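Local atomic coordinates of galactofuranose-binding protein YtfQ (Escherichia coli, PDB entry 2VK2), a protein that binds alpha- and beta-galactofuranose in the periplasm as the solute-binding component of the YtfQRT-YjfF ABC transporter. Residues I110-L115 / I144-G149; K114-W119 / A241-E246; S8-E13 / G40-E45. All coordinates share one frame; numbering follows the deposited sequence.

Interaction 1 (I110-L115 / I144-G149); sequences ILEGKL and IDRKKG. With GZL (beta-D-galactofuranose), chain B.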
# COMPACT_ATOMS: atom_id res chain seq x y z
N ILE A 110 -6.89 -1.69 -7.60
CA ILE A 110 -7.05 -2.52 -8.79
C ILE A 110 -6.31 -1.85 -9.94
O ILE A 110 -5.54 -2.50 -10.66
CB ILE A 110 -8.54 -2.74 -9.15
CG1 ILE A 110 -9.27 -3.45 -8.00
CG2 ILE A 110 -8.64 -3.55 -10.43
CD1 ILE A 110 -10.73 -3.72 -8.26
N LEU A 111 -6.51 -0.55 -10.11
CA LEU A 111 -5.80 0.23 -11.12
C LEU A 111 -4.28 0.14 -10.97
O LEU A 111 -3.57 -0.01 -11.95
CB LEU A 111 -6.23 1.70 -11.10
CG LEU A 111 -5.44 2.65 -12.01
CD1 LEU A 111 -5.64 2.28 -13.48
CD2 LEU A 111 -5.86 4.09 -11.74
N GLU A 112 -3.78 0.23 -9.74
CA GLU A 112 -2.34 0.12 -9.50
C GLU A 112 -1.79 -1.18 -10.07
O GLU A 112 -0.76 -1.18 -10.75
CB GLU A 112 -2.03 0.20 -8.01
CG GLU A 112 -2.26 1.56 -7.37
CD GLU A 112 -2.09 1.52 -5.88
OE1 GLU A 112 -2.43 0.48 -5.28
OE2 GLU A 112 -1.61 2.51 -5.29
N GLY A 113 -2.48 -2.29 -9.80
CA GLY A 113 -2.07 -3.59 -10.34
C GLY A 113 -2.17 -3.65 -11.85
O GLY A 113 -1.30 -4.21 -12.52
N LYS A 114 -3.22 -3.05 -12.39
CA LYS A 114 -3.42 -2.97 -13.84
C LYS A 114 -2.31 -2.19 -14.53
O LYS A 114 -1.87 -2.57 -15.61
CB LYS A 114 -4.77 -2.31 -14.14
CG LYS A 114 -5.12 -2.19 -15.60
CD LYS A 114 -6.46 -1.50 -15.76
CE LYS A 114 -6.91 -1.47 -17.21
NZ LYS A 114 -5.98 -0.68 -18.06
N LEU A 115 -1.88 -1.09 -13.92
CA LEU A 115 -0.81 -0.28 -14.50
C LEU A 115 0.48 -1.09 -14.67
O LEU A 115 1.15 -0.99 -15.70
CB LEU A 115 -0.56 0.97 -13.66
CG LEU A 115 -1.65 2.04 -13.72
CD1 LEU A 115 -1.39 3.12 -12.68
CD2 LEU A 115 -1.76 2.65 -15.11
N ILE A 144 -5.53 -7.95 -2.07
CA ILE A 144 -6.57 -8.57 -2.88
C ILE A 144 -6.75 -7.81 -4.20
O ILE A 144 -6.81 -8.42 -5.27
CB ILE A 144 -7.91 -8.62 -2.10
CG1 ILE A 144 -7.80 -9.57 -0.91
CG2 ILE A 144 -9.05 -9.04 -3.01
CD1 ILE A 144 -8.88 -9.38 0.14
N ASP A 145 -6.82 -6.49 -4.11
CA ASP A 145 -7.07 -5.65 -5.28
C ASP A 145 -5.88 -5.57 -6.23
O ASP A 145 -6.06 -5.61 -7.44
CB ASP A 145 -7.51 -4.25 -4.85
CG ASP A 145 -8.89 -4.22 -4.23
OD1 ASP A 145 -9.61 -5.24 -4.29
OD2 ASP A 145 -9.26 -3.15 -3.70
N ARG A 146 -4.67 -5.46 -5.68
CA ARG A 146 -3.47 -5.43 -6.52
C ARG A 146 -3.24 -6.76 -7.23
O ARG A 146 -2.78 -6.78 -8.37
CB ARG A 146 -2.24 -5.03 -5.70
CG ARG A 146 -2.23 -3.56 -5.38
CD ARG A 146 -1.20 -3.20 -4.35
NE ARG A 146 -1.28 -1.78 -4.06
CZ ARG A 146 -0.67 -1.19 -3.03
NH1 ARG A 146 0.08 -1.91 -2.20
NH2 ARG A 146 -0.81 0.11 -2.84
N LYS A 147 -3.58 -7.86 -6.57
CA LYS A 147 -3.54 -9.17 -7.22
C LYS A 147 -4.52 -9.21 -8.39
O LYS A 147 -4.15 -9.63 -9.49
CB LYS A 147 -3.85 -10.28 -6.21
CG LYS A 147 -3.85 -11.67 -6.82
CD LYS A 147 -3.74 -12.75 -5.76
CE LYS A 147 -3.63 -14.13 -6.37
NZ LYS A 147 -2.51 -14.23 -7.36
N LYS A 148 -5.75 -8.77 -8.16
CA LYS A 148 -6.79 -8.79 -9.19
C LYS A 148 -6.43 -7.90 -10.38
O LYS A 148 -6.60 -8.31 -11.53
CB LYS A 148 -8.15 -8.35 -8.62
CG LYS A 148 -9.28 -8.33 -9.65
CD LYS A 148 -10.57 -7.75 -9.10
CE LYS A 148 -11.62 -7.56 -10.18
NZ LYS A 148 -12.73 -6.67 -9.74
N GLY A 149 -5.97 -6.69 -10.12
CA GLY A 149 -5.65 -5.75 -11.19
C GLY A 149 -4.58 -6.26 -12.14
O GLY A 149 -4.73 -6.17 -13.36
C6 GZL B . -1.32 1.09 0.63
C5 GZL B . -1.12 0.17 1.59
C4 GZL B . 0.14 -0.68 1.70
C3 GZL B . 1.39 -0.32 0.96
C2 GZL B . 2.44 -0.41 1.76
O6 GZL B . -2.45 1.79 0.57
O5 GZL B . -2.10 -0.10 2.46
O4 GZL B . 0.58 -0.74 3.07
O3 GZL B . 1.41 -0.05 -0.34
C1 GZL B . 2.01 -0.71 3.15
O2 GZL B . 3.74 -0.25 1.47
O1 GZL B . 2.49 -1.97 3.60
O HOH W 1 -9.10 -0.85 -5.20

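Interaction 2 (K114-W119 / A241-E246); sequences KLIGDW and ANASVE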
# COMPACT_ATOMS: atom_id res chain seq x y z
N LYS A 114 -3.22 -3.05 -12.39
CA LYS A 114 -3.42 -2.97 -13.84
C LYS A 114 -2.31 -2.19 -14.53
O LYS A 114 -1.87 -2.57 -15.61
CB LYS A 114 -4.77 -2.31 -14.14
CG LYS A 114 -5.12 -2.19 -15.60
CD LYS A 114 -6.46 -1.50 -15.76
CE LYS A 114 -6.91 -1.47 -17.21
NZ LYS A 114 -5.98 -0.68 -18.06
N LEU A 115 -1.88 -1.09 -13.92
CA LEU A 115 -0.81 -0.28 -14.50
C LEU A 115 0.48 -1.09 -14.67
O LEU A 115 1.15 -0.99 -15.70
CB LEU A 115 -0.56 0.97 -13.66
CG LEU A 115 -1.65 2.04 -13.72
CD1 LEU A 115 -1.39 3.12 -12.68
CD2 LEU A 115 -1.76 2.65 -15.11
N ILE A 116 0.82 -1.88 -13.66
CA ILE A 116 2.00 -2.74 -13.74
C ILE A 116 1.80 -3.87 -14.76
O ILE A 116 2.71 -4.16 -15.54
CB ILE A 116 2.37 -3.34 -12.36
CG1 ILE A 116 2.81 -2.24 -11.38
CG2 ILE A 116 3.47 -4.39 -12.50
CD1 ILE A 116 4.09 -1.50 -11.79
N GLY A 117 0.62 -4.48 -14.76
CA GLY A 117 0.31 -5.54 -15.71
C GLY A 117 0.35 -5.07 -17.15
O GLY A 117 0.94 -5.74 -18.01
N ASP A 118 -0.27 -3.93 -17.42
CA ASP A 118 -0.26 -3.33 -18.77
C ASP A 118 1.17 -3.03 -19.21
O ASP A 118 1.54 -3.30 -20.36
CB ASP A 118 -1.08 -2.03 -18.80
CG ASP A 118 -2.58 -2.26 -18.69
OD1 ASP A 118 -3.04 -3.41 -18.80
OD2 ASP A 118 -3.30 -1.26 -18.50
N TRP A 119 1.97 -2.49 -18.30
CA TRP A 119 3.37 -2.21 -18.59
C TRP A 119 4.10 -3.49 -18.98
O TRP A 119 4.84 -3.51 -19.97
CB TRP A 119 4.06 -1.54 -17.39
CG TRP A 119 5.54 -1.57 -17.54
CD1 TRP A 119 6.30 -0.71 -18.28
CD2 TRP A 119 6.44 -2.53 -16.98
NE1 TRP A 119 7.62 -1.08 -18.21
CE2 TRP A 119 7.73 -2.19 -17.42
CE3 TRP A 119 6.27 -3.65 -16.15
CZ2 TRP A 119 8.86 -2.93 -17.05
CZ3 TRP A 119 7.38 -4.38 -15.79
CH2 TRP A 119 8.66 -4.02 -16.23
N ALA A 241 15.75 -1.89 -11.04
CA ALA A 241 14.29 -1.95 -10.96
C ALA A 241 13.68 -1.33 -12.21
O ALA A 241 14.27 -0.42 -12.80
CB ALA A 241 13.80 -1.23 -9.71
N ASN A 242 12.51 -1.80 -12.63
CA ASN A 242 11.94 -1.39 -13.92
C ASN A 242 10.71 -0.50 -13.87
O ASN A 242 10.58 0.41 -14.69
CB ASN A 242 11.63 -2.61 -14.78
CG ASN A 242 12.85 -3.44 -15.04
OD1 ASN A 242 13.63 -3.16 -15.96
ND2 ASN A 242 13.04 -4.45 -14.23
N ALA A 243 9.78 -0.77 -12.96
CA ALA A 243 8.49 -0.07 -12.97
C ALA A 243 7.91 0.04 -11.57
O ALA A 243 7.93 -0.92 -10.81
CB ALA A 243 7.52 -0.81 -13.89
N SER A 244 7.40 1.22 -11.24
CA SER A 244 6.70 1.42 -9.97
C SER A 244 5.56 2.42 -10.11
O SER A 244 5.69 3.43 -10.80
CB SER A 244 7.66 1.89 -8.88
OG SER A 244 6.97 2.08 -7.65
N VAL A 245 4.46 2.14 -9.42
CA VAL A 245 3.31 3.04 -9.40
C VAL A 245 3.36 3.87 -8.12
O VAL A 245 3.43 3.33 -7.02
CB VAL A 245 1.99 2.25 -9.46
CG1 VAL A 245 0.80 3.19 -9.33
CG2 VAL A 245 1.91 1.46 -10.76
N GLU A 246 3.31 5.19 -8.27
CA GLU A 246 3.33 6.10 -7.13
C GLU A 246 2.03 6.03 -6.33
O GLU A 246 0.94 6.03 -6.91
CB GLU A 246 3.55 7.53 -7.60
CG GLU A 246 3.65 8.54 -6.48
CD GLU A 246 3.57 9.97 -6.98
OE1 GLU A 246 4.63 10.62 -7.09
OE2 GLU A 246 2.45 10.45 -7.26

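Interaction 3 (S8-E13 / G40-E45); sequences SQVGSE and GQQKQE. With GZL (beta-D-galactofuranose), chain B.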
# COMPACT_ATOMS: atom_id res chain seq x y z
N SER A 8 -5.59 4.82 14.48
CA SER A 8 -5.13 3.45 14.60
C SER A 8 -4.36 3.10 13.33
O SER A 8 -4.95 2.85 12.28
CB SER A 8 -6.29 2.48 14.79
OG SER A 8 -5.82 1.15 14.82
N GLN A 9 -3.03 3.09 13.46
CA GLN A 9 -2.10 2.82 12.37
C GLN A 9 -1.74 1.33 12.40
O GLN A 9 -1.70 0.72 13.46
CB GLN A 9 -0.87 3.72 12.57
CG GLN A 9 0.26 3.63 11.54
CD GLN A 9 -0.21 3.85 10.11
OE1 GLN A 9 -1.04 3.11 9.61
NE2 GLN A 9 0.34 4.86 9.44
N VAL A 10 -1.51 0.76 11.22
CA VAL A 10 -1.21 -0.67 11.09
C VAL A 10 0.10 -1.02 11.80
O VAL A 10 0.20 -2.02 12.51
CB VAL A 10 -1.09 -1.10 9.61
CG1 VAL A 10 -0.64 -2.55 9.48
CG2 VAL A 10 -2.40 -0.87 8.88
N GLY A 11 1.10 -0.17 11.58
CA GLY A 11 2.45 -0.40 12.07
C GLY A 11 3.43 0.40 11.23
O GLY A 11 3.10 1.49 10.78
N SER A 12 4.62 -0.15 11.02
CA SER A 12 5.66 0.51 10.23
C SER A 12 6.36 -0.51 9.35
O SER A 12 7.59 -0.54 9.27
CB SER A 12 6.66 1.19 11.17
OG SER A 12 7.23 0.25 12.06
N GLU A 13 5.58 -1.34 8.67
CA GLU A 13 6.11 -2.46 7.91
C GLU A 13 6.86 -2.04 6.65
O GLU A 13 7.72 -2.79 6.16
CB GLU A 13 5.00 -3.48 7.56
CG GLU A 13 3.98 -3.05 6.49
CD GLU A 13 2.93 -2.06 6.97
OE1 GLU A 13 2.89 -1.72 8.18
OE2 GLU A 13 2.13 -1.61 6.12
N GLY A 40 -0.49 -0.61 15.69
CA GLY A 40 -1.11 -1.92 15.82
C GLY A 40 -0.17 -3.11 15.72
O GLY A 40 -0.60 -4.25 15.94
N GLN A 41 1.09 -2.87 15.39
CA GLN A 41 2.09 -3.93 15.26
C GLN A 41 1.61 -5.05 14.33
O GLN A 41 1.83 -6.23 14.60
CB GLN A 41 2.48 -4.47 16.65
CG GLN A 41 3.10 -3.41 17.56
CD GLN A 41 3.29 -3.89 18.98
OE1 GLN A 41 2.32 -4.16 19.69
NE2 GLN A 41 4.54 -3.99 19.41
N GLN A 42 0.93 -4.65 13.25
CA GLN A 42 0.43 -5.56 12.21
C GLN A 42 -0.74 -6.45 12.63
O GLN A 42 -1.14 -7.32 11.86
CB GLN A 42 1.56 -6.44 11.65
CG GLN A 42 2.77 -5.68 11.16
CD GLN A 42 2.43 -4.71 10.04
OE1 GLN A 42 1.87 -5.10 9.02
NE2 GLN A 42 2.77 -3.45 10.23
N LYS A 43 -1.32 -6.23 13.81
CA LYS A 43 -2.37 -7.11 14.33
C LYS A 43 -3.71 -6.39 14.47
O LYS A 43 -3.82 -5.38 15.17
CB LYS A 43 -1.98 -7.68 15.69
CG LYS A 43 -0.68 -8.47 15.68
CD LYS A 43 -0.72 -9.64 14.70
N GLN A 44 -4.73 -6.94 13.82
CA GLN A 44 -6.06 -6.36 13.87
C GLN A 44 -6.58 -6.18 15.30
O GLN A 44 -7.19 -5.16 15.60
CB GLN A 44 -7.05 -7.20 13.07
CG GLN A 44 -8.47 -6.65 13.12
CD GLN A 44 -9.40 -7.36 12.17
OE1 GLN A 44 -9.21 -8.53 11.84
NE2 GLN A 44 -10.43 -6.65 11.74
N GLU A 45 -6.36 -7.16 16.17
CA GLU A 45 -6.90 -7.05 17.53
C GLU A 45 -6.26 -5.89 18.30
O GLU A 45 -6.93 -5.26 19.11
CB GLU A 45 -6.78 -8.37 18.30
CG GLU A 45 -7.57 -8.40 19.62
CD GLU A 45 -9.09 -8.25 19.46
OE1 GLU A 45 -9.61 -8.39 18.33
OE2 GLU A 45 -9.77 -8.00 20.48
C6 GZL B . -1.32 1.09 0.63
C5 GZL B . -1.12 0.17 1.59
C4 GZL B . 0.14 -0.68 1.70
C3 GZL B . 1.39 -0.32 0.96
C2 GZL B . 2.44 -0.41 1.76
O6 GZL B . -2.45 1.79 0.57
O5 GZL B . -2.10 -0.10 2.46
O4 GZL B . 0.58 -0.74 3.07
O3 GZL B . 1.41 -0.05 -0.34
C1 GZL B . 2.01 -0.71 3.15
O2 GZL B . 3.74 -0.25 1.47
O1 GZL B . 2.49 -1.97 3.60
O HOH W 2 4.84 -2.78 12.22

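Interaction 1 (I110-L115 / I144-G149)
Arg-146 leaves its helix with CG anti to the carbonyl carbon (chi1 -75°) and runs extended to NE. Glu-112 has the same first torsion and reaches across to meet it. The two belong to a periplasmic binding protein fold. The axes of 110-115 and 144-149, on helices 109-124 and 141-153, approach to 6.5 Å and cross at -38°. The guanidinium grips the carboxylate side-on. Arg-146 NE and NH2 both donate to Glu-112 OE1, NE at 2.8 Å, and both come from one face of the carboxylate. The oxygen lies in the guanidinium plane, although the two planes are turned 42° apart. Arg-146 NH1 donates to O3 of the galactofuranose at 2.9 Å, with a weak second bond from NH2. Both bonds to Glu-112 would tend to fix the rotation of the ligand-binding Arg-146, which makes Glu-112 a second-shell residue. A leucine in place of Arg-146 would probably leave the buried Glu-112 carboxylate without its counter-charge and the sugar O3 without this donor. Gly-113 and Gly-149 let the backbones touch, with Gly-113 C and Gly-149 C 3.6 Å apart. Ile-110 CG1 packs on Asp-145 CB at 3.7 Å. Gly-149 CA makes a CA-H...O contact of 3.3 Å to Ile-110 O.

Interaction 2 (K114-W119 / A241-E246)
Trp-119 and Ala-243 meet face to methyl. The indole is set by CG lying anti to the backbone N (chi1 166°), with the ring turned roughly at a right angle about the next bond. This turns one ring face toward strand 243-246. Ala-243 CB sits over the six-membered ring of Trp-119, 3.7 Å from its centroid and 10° off the ring normal. That is a CH-pi contact. Asn-242 CB approaches the same benzo part obliquely, at 3.6 Å from Trp-119 CH2.

One turn earlier on the helix, Ile-116 takes another route. Its side chain does not start toward the strand, but its end comes nearer. CG1 is anti to the carbonyl carbon, and a chi2 of -64° bends CD1 inward. Ile-116 CD1 then rests 3.8 Å from Val-245 CG2 and 4.1 Å from Ala-243 CB, so it bridges the two inward-facing residues of the strand.

Leu-115 and Val-245 cross at about a right angle. Val-245 CG2 lies between Leu-115 CB and Ile-116 CD1. Leu-115 CB is 3.8 Å from Val-245 CG2, while Leu-115 CD1 touches Val-245 CG1 at 4.0 Å.

Ser-244 points to the other side of the sheet, where its OG is hydrogen-bonded to Asp-200. Helix 109-124 thus packs on one face of the mixed sheet, in one lobe of the two-lobed periplasmic binding protein. Residues 114-119 run roughly antiparallel to strand 243-246. Leu-279 of strand 278-280 also touches Ile-116, Trp-119 and Val-245. The side-chain contacts across the interface are apolar, so the fit probably rests on methyl and ring shape rather than on charge or directed bonds.

Interaction 3 (S8-E13 / G40-E45)
Glu-13 and Gln-42 cross obliquely, with the carboxylate and amide planes 60° apart. They sit in the loops that follow strands 4-9 and 34-39, at the C-terminal ends of the parallel strands in a periplasmic binding protein. Loops at these ends supply ligand-binding residues, and Glu-13 is one of them.

Gln-42 starts away from the other loop, but the chain folds back. CG is anti to the carbonyl carbon, and a bend at the next bond swings the amide round. Gln-42 NE2 then donates to Glu-13 OE1 at 2.7 Å. The oxygen lies near the amide plane, while NE2 approaches it from above the carboxylate plane, 41° out of it. Glu-13 CG stands between the backbone N and the carbonyl carbon (chi1 72°), and the chain bends again at the next bond. The two carboxylate oxygens are divided between two tasks. OE1 faces Gln-42, and Glu-13 OE2 accepts from the sugar hydroxyl O1 at 2.6 Å. Arg-17 forms a salt bridge with OE2 as well. Gln-42 is thus a second-shell residue that is likely to help hold the carboxylate in position.

Val-10 CG1 packs beside the amide of Gln-42, 3.6 Å from Gln-42 OE1. Gly-11 CA lies close on the other amide atom, 3.6 Å from Gln-42 NE2. A water joins NE2 to Ser-12 N, so the amide nitrogen serves both the water and Glu-13.

The backbones hold the loops together. Gly-40 N donates to Gln-9 O at 2.9 Å, next to the end of the strand pairing. Residues Gly-40 to Lys-43 form a type I' turn. From this turn Gln-42 N donates to Val-10 O at 2.8 Å.

Overall arrangement
Interactions 1 and 3 hold the galactofuranose from opposite sides of the chain's centre. Their centres are about 23 Å apart and their nearest atoms about 9 Å, so they do not touch; both reach the sugar. Interaction 3 binds O1 and interaction 1 binds O3. Ser-14, Arg-17, Asp-90, Arg-91 and Asp-227 also hydrogen-bond the sugar. Interaction 2 shares Lys-114 and Leu-115 with interaction 1, about 10 Å away between centres. Helix 109-124 therefore packs on helix 141-153 and on strand 243-246. The two contacts meet where Glu-112 O lies 3.8 Å from Val-245 CG2. The side chain of Val-245 stays about 9 Å from the sugar.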